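Local coordinates for putative hydrogenase expression/formation protein hupG (Rhodopseudomonas palustris, PDB 2QSI), which is of unknown function but, as a thioredoxin-like member of the HupG/HyaE family, is probably involved in hydrogenase expression or maturation, at residues A[18-23]-A[69-74]; A[34-39]-A[96-101]; A[39-44]-A[52-57]. One frame throughout, in Å; residues are numbered along the deposited sequence.

Contact 1 of 3, residues A[18-23]-A[69-74]; sequences TLVDEA and VAAEVA
Val20 buries more surface than any other residue where strand 18-20 runs parallel beside strand 69-73. Its backbone is held through both polar atoms. Val20 N donates to Glu72 O at 2.8 Å, almost along the C=O axis. Val20 O receives the N-H of Ala74 at 2.7 Å. The side chain stands on the same sheet face as Ala71. Its CG1, anti to the carbonyl carbon, meets Ala71 CB at 3.9 Å. Val25 and Phe28 of helix 25-30 pack on this face.

Ala74 lies just past the end of its strand and points at 18-23. Its CB is 3.2 Å from Val20 O, a tight fit, and also touches Asp21 CB.

Thr18 binds by its main chain. Its O accepts Glu72 N at 2.7 Å, with a nearly straight N-H...O angle of 173°. A water joins Thr18 OG1 to Ala70 O, donating to that carbonyl.

On the other face Leu19 and Glu72 lie side by side and point the same way. Leu19 CD1 rests 3.8 Å from Glu72 CG, while the carboxylate forms a salt bridge with Arg41.

The chemistry is mainly backbone pairing. It fixes the register of a strand that is outermost in this chain's thioredoxin-like sheet, with Val20 and Ala71 packed against helix 25-30 on one face and Glu72 carrying charge on the other.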
ATOM      1  N   THR A  18       8.856  16.905  -3.154  1.00 26.18           N
ATOM      2  CA  THR A  18       9.705  16.473  -4.218  1.00 25.46           C
ATOM      3  C   THR A  18       8.855  16.558  -5.435  1.00 24.04           C
ATOM      4  O   THR A  18       7.649  16.867  -5.347  1.00 23.44           O
ATOM      5  CB  THR A  18      10.169  14.991  -4.081  1.00 26.34           C
ATOM      6  OG1 THR A  18       9.978  14.530  -2.743  1.00 28.02           O
ATOM      7  CG2 THR A  18      11.632  14.899  -4.487  1.00 27.62           C
ATOM      8  N   LEU A  19       9.495  16.281  -6.564  1.00 22.20           N
ATOM      9  CA  LEU A  19       8.815  16.065  -7.794  1.00 21.75           C
ATOM     10  C   LEU A  19       9.009  14.596  -8.156  1.00 21.67           C
ATOM     11  O   LEU A  19      10.167  14.088  -8.177  1.00 21.31           O
ATOM     12  CB  LEU A  19       9.397  17.000  -8.854  1.00 22.81           C
ATOM     13  CG  LEU A  19       8.717  17.153 -10.194  1.00 20.59           C
ATOM     14  CD1 LEU A  19       7.272  17.644 -10.032  1.00 18.67           C
ATOM     15  CD2 LEU A  19       9.583  18.100 -11.021  1.00 22.88           C
ATOM     16  N   VAL A  20       7.899  13.886  -8.370  1.00 19.98           N
ATOM     17  CA  VAL A  20       7.952  12.484  -8.758  1.00 20.42           C
ATOM     18  C   VAL A  20       7.313  12.190 -10.121  1.00 20.75           C
ATOM     19  O   VAL A  20       6.414  12.894 -10.578  1.00 19.75           O
ATOM     20  CB  VAL A  20       7.266  11.548  -7.715  1.00 20.32           C
ATOM     21  CG1 VAL A  20       8.015  11.581  -6.370  1.00 19.96           C
ATOM     22  CG2 VAL A  20       5.768  11.848  -7.580  1.00 16.65           C
ATOM     23  N   ASP A  21       7.782  11.117 -10.737  1.00 22.19           N
ATOM     24  CA  ASP A  21       7.217  10.625 -11.985  1.00 23.86           C
ATOM     25  C   ASP A  21       6.884   9.150 -11.883  1.00 24.55           C
ATOM     26  O   ASP A  21       7.027   8.546 -10.821  1.00 23.65           O
ATOM     27  CB  ASP A  21       8.156  10.934 -13.178  1.00 24.34           C
ATOM     28  CG  ASP A  21       9.483  10.197 -13.116  1.00 25.39           C
ATOM     29  OD1 ASP A  21       9.609   9.115 -12.501  1.00 28.92           O
ATOM     30  OD2 ASP A  21      10.444  10.705 -13.726  1.00 29.92           O
ATOM     31  N   GLU A  22       6.417   8.566 -12.984  1.00 25.48           N
ATOM     32  CA  GLU A  22       6.060   7.135 -12.984  1.00 26.11           C
ATOM     33  C   GLU A  22       7.278   6.249 -12.683  1.00 26.31           C
ATOM     34  O   GLU A  22       7.125   5.149 -12.177  1.00 28.51           O
ATOM     35  CB  GLU A  22       5.338   6.727 -14.289  1.00 25.77           C
ATOM     36  CG  GLU A  22       3.850   7.104 -14.312  1.00 26.78           C
ATOM     37  CD  GLU A  22       3.213   7.053 -15.699  1.00 28.33           C
ATOM     38  OE1 GLU A  22       3.666   7.791 -16.597  1.00 29.62           O
ATOM     39  OE2 GLU A  22       2.252   6.275 -15.891  1.00 31.63           O
ATOM     40  N   ALA A  23       8.489   6.744 -12.947  1.00 26.41           N
ATOM     41  CA  ALA A  23       9.720   5.985 -12.658  1.00 25.61           C
ATOM     42  C   ALA A  23      10.152   6.037 -11.193  1.00 25.37           C
ATOM     43  O   ALA A  23      10.751   5.075 -10.695  1.00 25.96           O
ATOM     44  CB  ALA A  23      10.864   6.477 -13.549  1.00 25.56           C
ATOM     45  N   VAL A  69       4.018  13.350   4.167  1.00 12.66           N
ATOM     46  CA  VAL A  69       5.084  13.817   3.308  1.00 13.16           C
ATOM     47  C   VAL A  69       4.475  14.093   1.949  1.00 12.32           C
ATOM     48  O   VAL A  69       3.507  13.432   1.559  1.00 11.25           O
ATOM     49  CB  VAL A  69       6.216  12.813   3.187  1.00 12.71           C
ATOM     50  CG1 VAL A  69       5.754  11.571   2.491  1.00 12.97           C
ATOM     51  CG2 VAL A  69       7.383  13.436   2.421  1.00 16.97           C
ATOM     52  N   ALA A  70       4.972  15.120   1.265  1.00 11.56           N
ATOM     53  CA  ALA A  70       4.355  15.540   0.004  1.00 11.55           C
ATOM     54  C   ALA A  70       5.279  15.315  -1.171  1.00 11.19           C
ATOM     55  O   ALA A  70       6.507  15.364  -1.051  1.00 11.43           O
ATOM     56  CB  ALA A  70       3.929  17.039   0.058  1.00 12.89           C
ATOM     57  N   ALA A  71       4.683  15.080  -2.314  1.00 10.89           N
ATOM     58  CA  ALA A  71       5.366  15.093  -3.595  1.00 11.73           C
ATOM     59  C   ALA A  71       4.405  15.604  -4.667  1.00 11.88           C
ATOM     60  O   ALA A  71       3.219  15.273  -4.674  1.00 11.43           O
ATOM     61  CB  ALA A  71       5.854  13.710  -3.994  1.00 13.31           C
ATOM     62  N   GLU A  72       4.960  16.373  -5.597  1.00 11.59           N
ATOM     63  CA  GLU A  72       4.234  16.860  -6.770  1.00 12.20           C
ATOM     64  C   GLU A  72       4.441  15.856  -7.890  1.00 10.86           C
ATOM     65  O   GLU A  72       5.539  15.327  -8.056  1.00 12.81           O
ATOM     66  CB  GLU A  72       4.741  18.234  -7.202  1.00 11.64           C
ATOM     67  CG  GLU A  72       4.009  18.773  -8.423  1.00 11.75           C
ATOM     68  CD  GLU A  72       4.299  20.210  -8.740  1.00 12.61           C
ATOM     69  OE1 GLU A  72       4.636  20.998  -7.812  1.00 14.78           O
ATOM     70  OE2 GLU A  72       4.141  20.574  -9.931  1.00 13.79           O
ATOM     71  N   VAL A  73       3.375  15.584  -8.623  1.00 11.27           N
ATOM     72  CA  VAL A  73       3.396  14.684  -9.759  1.00 12.56           C
ATOM     73  C   VAL A  73       3.897  15.420 -11.006  1.00 12.80           C
ATOM     74  O   VAL A  73       3.362  16.471 -11.387  1.00 13.25           O
ATOM     75  CB  VAL A  73       1.991  14.057  -9.980  1.00 12.54           C
ATOM     76  CG1 VAL A  73       1.966  13.129 -11.174  1.00 13.40           C
ATOM     77  CG2 VAL A  73       1.568  13.262  -8.707  1.00 11.81           C
ATOM     78  N   ALA A  74       4.938  14.868 -11.620  1.00 13.78           N
ATOM     79  CA  ALA A  74       5.464  15.376 -12.914  1.00 14.10           C
ATOM     80  C   ALA A  74       4.342  15.411 -13.991  1.00 14.83           C
ATOM     81  O   ALA A  74       3.426  14.569 -14.017  1.00 13.69           O
ATOM     82  CB  ALA A  74       6.696  14.524 -13.370  1.00 14.26           C
TER
HETATM   83  O   HOH W   1       9.001  15.017  -0.019  1.00 40.84           O

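Contact 2 of 3, residues A[34-39]-A[96-101]; sequences KIVVLF and VQPERT
Ile35 and Val96 bury the largest areas in this contact, but they work on different sides of the sheet. Ile35 folds its CD1 end toward 96-101, with CG1 anti to the carbonyl carbon and chi2 at -44°. There Ile35 CD1 crosses obliquely over the extended Gln97 chain, 3.5 Å from Gln97 CG. Ile35 CD1 also lies 4.1 Å from Pro98 CD. On the opposite face Val96 stands beside Val36. Val96 CG2 meets Leu38 CD1 at 4.2 Å, and Phe85 of helix 78-85 packs on both Val96 and Leu38.

Between the two faces runs the backbone. Val36 and Val96 form an antiparallel hydrogen-bonded pair. Val36 N donates to Val96 O at 3.0 Å, and Val96 N donates back to Val36 O at 2.8 Å. Both donors lie in the plane of the accepting carbonyl.

The pairing ends at Pro98, whose ring nitrogen has no hydrogen to give. Its CG instead sits 3.2 Å from Lys34 O. Farther out lies the polar edge, where Glu99 forms a salt bridge with Arg84 of the second subunit, Thr101 OG1 hydrogen-bonds to Phe85 O of that subunit, and Val96, Gln97, Arg100 and Thr101 pair antiparallel with one of its strands.

Side chains on both faces pack by apolar contact, and the polar N and O of Val36 and Val96 are paired with each other in the backbone. The same strand therefore joins 35-40 within the chain and carries the sheet across the dimer interface.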
ATOM      1  N   LYS A  34       5.481   7.286   6.043  1.00 15.22           N
ATOM      2  CA  LYS A  34       4.504   8.301   6.359  1.00 14.78           C
ATOM      3  C   LYS A  34       3.409   8.143   5.348  1.00 13.75           C
ATOM      4  O   LYS A  34       3.615   7.495   4.324  1.00 15.46           O
ATOM      5  CB  LYS A  34       5.119   9.676   6.243  1.00 15.29           C
ATOM      6  CG  LYS A  34       6.178   9.994   7.354  1.00 16.18           C
ATOM      7  CD  LYS A  34       6.469  11.463   7.480  1.00 16.04           C
ATOM      8  CE  LYS A  34       7.611  11.745   8.485  1.00 18.74           C
ATOM      9  NZ  LYS A  34       8.006  13.180   8.377  1.00 20.54           N
ATOM     10  N   ILE A  35       2.277   8.759   5.611  1.00 12.74           N
ATOM     11  CA  ILE A  35       1.200   8.860   4.609  1.00 11.46           C
ATOM     12  C   ILE A  35       1.667   9.915   3.601  1.00 10.82           C
ATOM     13  O   ILE A  35       2.188  10.976   3.982  1.00 11.11           O
ATOM     14  CB  ILE A  35      -0.145   9.273   5.270  1.00 11.82           C
ATOM     15  CG1 ILE A  35      -0.723   8.167   6.204  1.00 14.02           C
ATOM     16  CG2 ILE A  35      -1.189   9.676   4.246  1.00 11.34           C
ATOM     17  CD1 ILE A  35      -0.648   6.827   5.642  1.00 19.41           C
ATOM     18  N   VAL A  36       1.511   9.589   2.326  1.00  9.88           N
ATOM     19  CA  VAL A  36       1.925  10.435   1.249  1.00  9.46           C
ATOM     20  C   VAL A  36       0.791  11.275   0.681  1.00  8.99           C
ATOM     21  O   VAL A  36      -0.297  10.790   0.410  1.00  8.37           O
ATOM     22  CB  VAL A  36       2.585   9.573   0.143  1.00  8.96           C
ATOM     23  CG1 VAL A  36       2.964  10.461  -1.071  1.00 10.83           C
ATOM     24  CG2 VAL A  36       3.838   8.835   0.768  1.00  9.54           C
ATOM     25  N   VAL A  37       1.072  12.555   0.489  1.00  8.47           N
ATOM     26  CA  VAL A  37       0.152  13.447  -0.184  1.00  8.38           C
ATOM     27  C   VAL A  37       0.734  13.743  -1.581  1.00  9.14           C
ATOM     28  O   VAL A  37       1.786  14.415  -1.716  1.00  9.58           O
ATOM     29  CB  VAL A  37      -0.058  14.728   0.604  1.00  8.87           C
ATOM     30  CG1 VAL A  37      -1.120  15.621  -0.086  1.00  8.96           C
ATOM     31  CG2 VAL A  37      -0.500  14.403   2.046  1.00  8.93           C
ATOM     32  N   LEU A  38       0.068  13.230  -2.609  1.00  9.22           N
ATOM     33  CA  LEU A  38       0.484  13.478  -3.975  1.00  9.11           C
ATOM     34  C   LEU A  38      -0.326  14.625  -4.502  1.00  8.40           C
ATOM     35  O   LEU A  38      -1.559  14.588  -4.444  1.00  9.87           O
ATOM     36  CB  LEU A  38       0.236  12.276  -4.882  1.00 10.17           C
ATOM     37  CG  LEU A  38       1.000  10.995  -4.585  1.00 12.41           C
ATOM     38  CD1 LEU A  38       0.532   9.899  -5.577  1.00 11.89           C
ATOM     39  CD2 LEU A  38       2.491  11.253  -4.563  1.00 11.43           C
ATOM     40  N   PHE A  39       0.395  15.625  -5.001  1.00  7.85           N
ATOM     41  CA  PHE A  39      -0.146  16.860  -5.557  1.00  7.89           C
ATOM     42  C   PHE A  39      -0.168  16.780  -7.073  1.00  8.45           C
ATOM     43  O   PHE A  39       0.883  16.748  -7.720  1.00  8.18           O
ATOM     44  CB  PHE A  39       0.713  18.046  -5.093  1.00  7.35           C
ATOM     45  CG  PHE A  39       0.368  19.349  -5.732  1.00  8.18           C
ATOM     46  CD1 PHE A  39      -0.934  19.715  -5.977  1.00  6.48           C
ATOM     47  CD2 PHE A  39       1.388  20.265  -6.012  1.00  8.89           C
ATOM     48  CE1 PHE A  39      -1.215  20.985  -6.554  1.00  7.91           C
ATOM     49  CE2 PHE A  39       1.122  21.466  -6.561  1.00 10.90           C
ATOM     50  CZ  PHE A  39      -0.191  21.830  -6.840  1.00  8.52           C
ATOM     51  N   VAL A  96      -2.311   8.889   0.148  1.00  9.35           N
ATOM     52  CA  VAL A  96      -2.001   7.483  -0.143  1.00  8.76           C
ATOM     53  C   VAL A  96      -1.257   6.836   1.029  1.00  8.75           C
ATOM     54  O   VAL A  96      -0.227   7.350   1.455  1.00  9.76           O
ATOM     55  CB  VAL A  96      -1.104   7.358  -1.377  1.00  8.56           C
ATOM     56  CG1 VAL A  96      -0.752   5.898  -1.615  1.00  7.59           C
ATOM     57  CG2 VAL A  96      -1.763   7.954  -2.644  1.00  9.58           C
ATOM     58  N   GLN A  97      -1.732   5.688   1.490  1.00  9.05           N
ATOM     59  CA  GLN A  97      -1.054   4.953   2.522  1.00 10.10           C
ATOM     60  C   GLN A  97      -0.135   3.919   1.863  1.00  9.84           C
ATOM     61  O   GLN A  97      -0.599   3.093   1.074  1.00  8.34           O
ATOM     62  CB  GLN A  97      -2.089   4.259   3.390  1.00 10.24           C
ATOM     63  CG  GLN A  97      -1.541   3.596   4.566  1.00 12.26           C
ATOM     64  CD  GLN A  97      -2.625   3.035   5.418  1.00 14.05           C
ATOM     65  OE1 GLN A  97      -3.258   2.061   5.054  1.00 18.62           O
ATOM     66  NE2 GLN A  97      -2.828   3.627   6.573  1.00 16.92           N
ATOM     67  N   PRO A  98       1.179   3.984   2.171  1.00 10.34           N
ATOM     68  CA  PRO A  98       2.101   3.006   1.631  1.00  9.96           C
ATOM     69  C   PRO A  98       1.772   1.590   2.063  1.00 10.15           C
ATOM     70  O   PRO A  98       1.223   1.368   3.173  1.00  9.02           O
ATOM     71  CB  PRO A  98       3.439   3.417   2.203  1.00 10.02           C
ATOM     72  CG  PRO A  98       3.318   4.795   2.646  1.00 10.95           C
ATOM     73  CD  PRO A  98       1.869   4.997   2.992  1.00 10.66           C
ATOM     74  N   GLU A  99       2.258   0.639   1.287  1.00 10.72           N
ATOM     75  CA  GLU A  99       2.118  -0.765   1.689  1.00 11.28           C
ATOM     76  C   GLU A  99       2.930  -0.995   2.968  1.00 12.16           C
ATOM     77  O   GLU A  99       3.928  -0.297   3.210  1.00 11.30           O
ATOM     78  CB  GLU A  99       2.533  -1.701   0.578  1.00 11.10           C
ATOM     79  CG  GLU A  99       4.000  -1.696   0.237  1.00 14.52           C
ATOM     80  CD  GLU A  99       4.316  -2.560  -0.973  1.00 13.60           C
ATOM     81  OE1 GLU A  99       3.353  -3.067  -1.650  1.00 16.08           O
ATOM     82  OE2 GLU A  99       5.526  -2.758  -1.219  1.00 12.58           O
ATOM     83  N   ARG A 100       2.510  -1.983   3.771  1.00 11.49           N
ATOM     84  CA  ARG A 100       3.218  -2.290   5.018  1.00 12.72           C
ATOM     85  C   ARG A 100       3.141  -3.775   5.249  1.00 11.80           C
ATOM     86  O   ARG A 100       2.074  -4.377   5.140  1.00 12.28           O
ATOM     87  CB  ARG A 100       2.620  -1.517   6.206  1.00 11.34           C
ATOM     88  CG  ARG A 100       3.380  -1.613   7.514  1.00 15.25           C
ATOM     89  CD  ARG A 100       2.517  -1.068   8.666  1.00 16.20           C
ATOM     90  NE  ARG A 100       2.573  -1.980   9.817  1.00 23.50           N
ATOM     91  CZ  ARG A 100       1.560  -2.211  10.658  1.00 23.89           C
ATOM     92  NH1 ARG A 100       0.378  -1.612  10.499  1.00 25.25           N
ATOM     93  NH2 ARG A 100       1.725  -3.055  11.662  1.00 24.49           N
ATOM     94  N   THR A 101       4.286  -4.370   5.555  1.00 12.18           N
ATOM     95  CA  THR A 101       4.320  -5.790   5.927  1.00 11.70           C
ATOM     96  C   THR A 101       3.904  -5.853   7.403  1.00 12.39           C
ATOM     97  O   THR A 101       4.611  -5.322   8.281  1.00 12.16           O
ATOM     98  CB  THR A 101       5.733  -6.401   5.659  1.00 10.97           C
ATOM     99  OG1 THR A 101       6.008  -6.317   4.247  1.00 10.97           O
ATOM    100  CG2 THR A 101       5.748  -7.835   6.098  1.00 10.76           C
TER

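Contact 3 of 3, residues A[39-44]-A[52-57]; sequences FFRGDA and DLAVVL
The Phe39 ring points from near the end of strand 35-40 at helix 50-62, and three helix side chains meet it. Its CB points at the helix, and CG, anti to the backbone N (chi1 173°), carries the ring on to Leu53 and Ala54. Leu53 comes tip to tip, with its CG 3.6 Å from Phe39 CE1. Leu53 CD2 touches the same ring carbon. Leu57 crosses the side chain obliquely near its root, where Leu57 CD2 lies 3.6 Å from Phe39 CB. Ala54 closes on the far end of the ring, its CB 3.6 Å from Phe39 CE2. Leu53 and Leu57 both carry CG anti to the backbone N, which brings their branches to the ring.

Arg41 sits next to this group. Its chain bends at chi3 and brings NH2 to the edge of the Phe39 ring, in the ring plane. Phe39 CE2 in turn lies 3.7 Å above the guanidinium plane of Arg41, toward its rim. Arg41 NH2 also meets Ala54 CB at 3.5 Å. A salt bridge from Arg41 NE to Glu72 helps hold the guanidinium there. An alanine in place of Phe39 would probably loosen the helix on the sheet, since the ring contacts to Leu53 and Ala54 would go.

Gly42, next in the chain, lines the pocket that binds dithiothreitol in this crystal.

The contact joins the first strand and the helix of the beta-alpha-beta unit 35-40, 50-62, 68-73. Leu93 of strand 92-106 packs against Phe39, Leu53 and Leu57, and Ala70 of strand 68-73 against Leu57. Phe40 turns away from helix 50-62 and packs on Leu81 and Met82 of helix 78-85.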
ATOM      1  N   PHE A  39       0.395  15.625  -5.001  1.00  7.85           N
ATOM      2  CA  PHE A  39      -0.146  16.860  -5.557  1.00  7.89           C
ATOM      3  C   PHE A  39      -0.168  16.780  -7.073  1.00  8.45           C
ATOM      4  O   PHE A  39       0.883  16.748  -7.720  1.00  8.18           O
ATOM      5  CB  PHE A  39       0.713  18.046  -5.093  1.00  7.35           C
ATOM      6  CG  PHE A  39       0.368  19.349  -5.732  1.00  8.18           C
ATOM      7  CD1 PHE A  39      -0.934  19.715  -5.977  1.00  6.48           C
ATOM      8  CD2 PHE A  39       1.388  20.265  -6.012  1.00  8.89           C
ATOM      9  CE1 PHE A  39      -1.215  20.985  -6.554  1.00  7.91           C
ATOM     10  CE2 PHE A  39       1.122  21.466  -6.561  1.00 10.90           C
ATOM     11  CZ  PHE A  39      -0.191  21.830  -6.840  1.00  8.52           C
ATOM     12  N   PHE A  40      -1.397  16.761  -7.609  1.00  8.95           N
ATOM     13  CA  PHE A  40      -1.660  16.907  -9.056  1.00  9.18           C
ATOM     14  C   PHE A  40      -2.013  18.355  -9.349  1.00  8.80           C
ATOM     15  O   PHE A  40      -3.059  18.886  -8.899  1.00  8.34           O
ATOM     16  CB  PHE A  40      -2.800  15.988  -9.467  1.00  9.01           C
ATOM     17  CG  PHE A  40      -2.471  14.518  -9.321  1.00  9.43           C
ATOM     18  CD1 PHE A  40      -2.020  13.775 -10.423  1.00 11.24           C
ATOM     19  CD2 PHE A  40      -2.568  13.866  -8.084  1.00  8.40           C
ATOM     20  CE1 PHE A  40      -1.746  12.408 -10.301  1.00  8.09           C
ATOM     21  CE2 PHE A  40      -2.222  12.525  -7.947  1.00  7.38           C
ATOM     22  CZ  PHE A  40      -1.793  11.802  -9.054  1.00  9.14           C
ATOM     23  N   ARG A  41      -1.094  19.001 -10.054  1.00 10.09           N
ATOM     24  CA  ARG A  41      -1.140  20.433 -10.285  1.00 10.12           C
ATOM     25  C   ARG A  41      -1.919  20.761 -11.543  1.00 12.56           C
ATOM     26  O   ARG A  41      -3.050  21.229 -11.469  1.00 12.84           O
ATOM     27  CB  ARG A  41       0.301  21.011 -10.356  1.00 11.00           C
ATOM     28  CG  ARG A  41       0.317  22.521 -10.592  1.00  9.99           C
ATOM     29  CD  ARG A  41       1.695  23.039 -10.969  1.00 10.86           C
ATOM     30  NE  ARG A  41       2.672  23.016  -9.873  1.00 11.25           N
ATOM     31  CZ  ARG A  41       2.883  23.990  -8.981  1.00 10.01           C
ATOM     32  NH1 ARG A  41       2.204  25.132  -9.027  1.00 12.05           N
ATOM     33  NH2 ARG A  41       3.830  23.812  -8.075  1.00  9.25           N
ATOM     34  N   GLY A  42      -1.323  20.474 -12.699  1.00 13.48           N
ATOM     35  CA  GLY A  42      -1.894  20.855 -13.968  1.00 14.66           C
ATOM     36  C   GLY A  42      -1.272  22.074 -14.626  1.00 15.27           C
ATOM     37  O   GLY A  42      -0.575  22.881 -14.001  1.00 15.76           O
ATOM     38  N   ASP A  43      -1.569  22.222 -15.904  1.00 15.72           N
ATOM     39  CA  ASP A  43      -1.094  23.369 -16.687  1.00 17.28           C
ATOM     40  C   ASP A  43      -1.528  24.698 -16.076  1.00 16.07           C
ATOM     41  O   ASP A  43      -2.651  24.816 -15.584  1.00 16.48           O
ATOM     42  CB  ASP A  43      -1.651  23.251 -18.115  1.00 17.88           C
ATOM     43  CG  ASP A  43      -1.336  24.449 -18.947  1.00 21.27           C
ATOM     44  OD1 ASP A  43      -0.152  24.599 -19.320  1.00 25.48           O
ATOM     45  OD2 ASP A  43      -2.268  25.233 -19.217  1.00 25.76           O
ATOM     46  N   ALA A  44      -0.624  25.686 -16.108  1.00 16.70           N
ATOM     47  CA  ALA A  44      -0.818  27.021 -15.494  1.00 17.38           C
ATOM     48  C   ALA A  44      -1.916  27.830 -16.181  1.00 18.00           C
ATOM     49  O   ALA A  44      -2.517  28.673 -15.547  1.00 19.88           O
ATOM     50  CB  ALA A  44       0.489  27.830 -15.555  1.00 16.63           C
ATOM     51  N   ASP A  52      -2.117  28.052  -6.004  1.00 15.15           N
ATOM     52  CA  ASP A  52      -2.593  28.365  -4.664  1.00 15.68           C
ATOM     53  C   ASP A  52      -2.534  27.153  -3.741  1.00 15.88           C
ATOM     54  O   ASP A  52      -2.187  27.279  -2.534  1.00 15.20           O
ATOM     55  CB  ASP A  52      -4.006  28.923  -4.705  1.00 16.32           C
ATOM     56  CG  ASP A  52      -4.093  30.257  -5.446  1.00 20.24           C
ATOM     57  OD1 ASP A  52      -3.122  31.044  -5.423  1.00 23.83           O
ATOM     58  OD2 ASP A  52      -5.151  30.521  -6.034  1.00 24.77           O
ATOM     59  N   LEU A  53      -2.840  25.985  -4.311  1.00 15.14           N
ATOM     60  CA  LEU A  53      -2.769  24.711  -3.590  1.00 15.25           C
ATOM     61  C   LEU A  53      -1.320  24.366  -3.309  1.00 15.39           C
ATOM     62  O   LEU A  53      -0.987  23.877  -2.233  1.00 16.91           O
ATOM     63  CB  LEU A  53      -3.418  23.583  -4.430  1.00 15.60           C
ATOM     64  CG  LEU A  53      -3.321  22.151  -3.855  1.00 14.33           C
ATOM     65  CD1 LEU A  53      -3.630  22.134  -2.360  1.00 15.59           C
ATOM     66  CD2 LEU A  53      -4.246  21.231  -4.589  1.00 14.09           C
ATOM     67  N   ALA A  54      -0.446  24.642  -4.283  1.00 15.17           N
ATOM     68  CA  ALA A  54       1.002  24.451  -4.109  1.00 14.86           C
ATOM     69  C   ALA A  54       1.595  25.231  -2.919  1.00 14.68           C
ATOM     70  O   ALA A  54       2.473  24.721  -2.183  1.00 13.76           O
ATOM     71  CB  ALA A  54       1.739  24.834  -5.398  1.00 14.84           C
ATOM     72  N   VAL A  55       1.161  26.466  -2.756  1.00 15.55           N
ATOM     73  CA  VAL A  55       1.671  27.315  -1.672  1.00 17.55           C
ATOM     74  C   VAL A  55       1.176  26.801  -0.342  1.00 17.79           C
ATOM     75  O   VAL A  55       1.930  26.804   0.625  1.00 20.23           O
ATOM     76  CB  VAL A  55       1.359  28.853  -1.847  1.00 17.13           C
ATOM     77  CG1 VAL A  55       1.875  29.378  -3.169  1.00 20.60           C
ATOM     78  CG2 VAL A  55      -0.093  29.144  -1.721  1.00 20.09           C
ATOM     79  N   VAL A  56      -0.053  26.311  -0.270  1.00 17.92           N
ATOM     80  CA  VAL A  56      -0.557  25.774   0.996  1.00 18.42           C
ATOM     81  C   VAL A  56      -0.140  24.353   1.344  1.00 16.61           C
ATOM     82  O   VAL A  56      -0.188  23.959   2.511  1.00 15.80           O
ATOM     83  CB  VAL A  56      -2.105  25.935   1.179  1.00 19.79           C
ATOM     84  CG1 VAL A  56      -2.467  27.423   1.048  1.00 21.11           C
ATOM     85  CG2 VAL A  56      -2.919  25.068   0.242  1.00 18.75           C
ATOM     86  N   LEU A  57       0.348  23.614   0.375  1.00 14.65           N
ATOM     87  CA  LEU A  57       0.610  22.182   0.591  1.00 14.17           C
ATOM     88  C   LEU A  57       1.640  21.966   1.716  1.00 14.43           C
ATOM     89  O   LEU A  57       1.399  21.146   2.609  1.00 13.59           O
ATOM     90  CB  LEU A  57       1.065  21.527  -0.712  1.00 14.15           C
ATOM     91  CG  LEU A  57       1.501  20.064  -0.713  1.00 14.00           C
ATOM     92  CD1 LEU A  57       0.441  19.149  -0.085  1.00 17.06           C
ATOM     93  CD2 LEU A  57       1.814  19.690  -2.120  1.00 14.96           C
TER

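How the contacts relate
From the N terminus, strand 18-20 comes first, and contact 1 closes a long loop from it to 69-74. Strand 35-40 lies within that loop. Contact 2 ties it to 96-101, beyond the end of contact 1, so the two loops cross. Contact 3 is the short-range one. It joins 39-44 to 52-57 and falls within both larger loops. Contacts 2 and 3 share Phe39. Contacts 1 and 2 join the outer strands to the central pair 68-73 and 35-40, giving the order 18-20, 68-73, 35-40, 92-106. Contact 3 lays helix 50-62 on this sheet. A probable backbone hydrogen bond between Ala71 O and Phe39 N ties contact 1 to contacts 2 and 3.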